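Local coordinates for pseudoalteromonas arctica PAMC 21717 (Pseudoalteromonas arctica, PDB 5YL7), which is a cold-active, subtilisin-like serine protease that hydrolyses peptide bonds in proteins and has been studied as a laundry detergent enzyme, at the calcium ion site. Sequence-based numbering; all coordinates share one arbitrary frame.

The calcium ion site. Residues 5, 49, 111-114, 116-119. With CA (calcium ion), chain B.
This calcium sits in the site that subtilisins typically build from the start of the chain, an aspartate and one long loop, and it is likely to stabilise the fold rather than take part in catalysis. The loop follows helix 100-109 and runs round the ion from Val111 to Val118, turning carbonyls inward from Val111 (O to CA 2.3 Å), Glu116 and Val118. The side chain of Glu116 is extended, chi1 -177°, and leaves the metal to its backbone oxygen. Gly117, at a positive phi of 62°, turns the chain between the last two carbonyls. Midway, Asn114 folds its side chain back toward the ion: CG lies in the crowded position between the backbone N and the carbonyl carbon, chi1 66°, and the amide OD1 reaches the calcium at 2.5 Å. From the N-terminal segment, Asp5 OD2, one carboxylate oxygen, lies 2.4 Å from CA. Asp5 OD1 offers its syn lone pair to the backbone N of Asn113, 2.8 Å away, tying the chain start to the loop. Asp49 grips with both oxygens, OD1 at 2.4 Å and OD2 at 2.5 Å from CA, bringing the modelled coordination to seven oxygens. The backbone N-H of Val118 fixes this carboxylate through a rather bent bond to OD2, met nearly along the C-O axis, with the Asn114 side-chain amide as its companion. An alanine in place of Asp49 would remove both metal-binding oxygens and these two acceptors, and would probably weaken calcium binding and loosen the loop. The two carboxylates, of Asp5 and Asp49, would probably balance much of the calcium's double positive charge. The amide ND2 of Asn114 meets Asp49 OD1 nearly along the C-O axis, 2.8 Å away and almost in the plane of the amide.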
# COMPACT_ATOMS: atom_id res chain seq x y z
N ASP A 5 18.51 -9.99 4.38
CA ASP A 5 17.97 -9.30 5.52
C ASP A 5 17.57 -10.27 6.64
O ASP A 5 16.89 -11.24 6.34
CB ASP A 5 16.78 -8.42 5.05
CG ASP A 5 17.17 -7.53 3.91
OD1 ASP A 5 17.29 -8.05 2.79
OD2 ASP A 5 17.44 -6.32 4.08
N ASP A 49 15.80 1.44 7.69
CA ASP A 49 15.64 0.39 6.69
C ASP A 49 14.69 0.74 5.54
O ASP A 49 14.21 -0.09 4.82
CB ASP A 49 15.21 -0.95 7.31
CG ASP A 49 15.70 -2.16 6.61
OD1 ASP A 49 16.81 -2.12 6.01
OD2 ASP A 49 14.98 -3.22 6.63
N VAL A 111 14.53 -1.15 2.23
CA VAL A 111 15.89 -1.36 1.74
C VAL A 111 16.30 -2.79 1.97
O VAL A 111 16.16 -3.28 3.09
CB VAL A 111 16.83 -0.38 2.39
CG1 VAL A 111 18.29 -0.69 1.86
CG2 VAL A 111 16.50 1.09 2.17
N THR A 112 16.70 -3.48 0.94
CA THR A 112 16.88 -4.90 0.92
C THR A 112 18.38 -5.22 0.61
O THR A 112 19.05 -4.48 -0.07
CB THR A 112 15.91 -5.50 -0.08
OG1 THR A 112 14.57 -5.16 0.40
CG2 THR A 112 15.96 -6.98 -0.21
N ASN A 113 18.77 -6.39 1.14
CA ASN A 113 20.19 -6.85 0.97
C ASN A 113 21.10 -5.96 1.64
O ASN A 113 22.30 -5.90 1.25
CB ASN A 113 20.55 -7.02 -0.49
CG ASN A 113 20.14 -8.30 -0.95
OD1 ASN A 113 20.38 -9.32 -0.25
ND2 ASN A 113 19.64 -8.32 -2.18
N ASN A 114 20.70 -5.27 2.70
CA ASN A 114 21.55 -4.42 3.52
C ASN A 114 21.90 -5.04 4.87
O ASN A 114 22.35 -4.36 5.77
CB ASN A 114 21.00 -2.98 3.67
CG ASN A 114 19.68 -2.95 4.46
OD1 ASN A 114 18.98 -3.97 4.57
ND2 ASN A 114 19.37 -1.82 5.04
N GLU A 116 20.11 -5.84 7.33
CA GLU A 116 19.43 -5.17 8.40
C GLU A 116 17.89 -5.36 8.22
O GLU A 116 17.45 -5.22 7.09
CB GLU A 116 19.70 -3.66 8.40
CG GLU A 116 19.11 -2.89 9.51
CD GLU A 116 19.57 -1.41 9.50
OE1 GLU A 116 19.01 -0.67 10.36
OE2 GLU A 116 20.42 -1.02 8.62
N GLY A 117 17.18 -5.64 9.26
CA GLY A 117 15.70 -5.51 9.20
C GLY A 117 15.13 -6.45 8.18
O GLY A 117 15.39 -7.66 8.10
N VAL A 118 14.20 -5.88 7.39
CA VAL A 118 13.32 -6.53 6.44
C VAL A 118 13.65 -6.35 4.99
O VAL A 118 14.61 -5.55 4.68
CB VAL A 118 11.83 -6.07 6.72
CG1 VAL A 118 11.35 -6.50 8.09
CG2 VAL A 118 11.72 -4.58 6.56
N ALA A 119 12.89 -7.00 4.10
CA ALA A 119 12.94 -6.74 2.70
C ALA A 119 11.66 -6.09 2.21
O ALA A 119 10.65 -6.08 2.93
CB ALA A 119 13.21 -8.05 1.96
CA CA B . 16.60 -4.36 5.08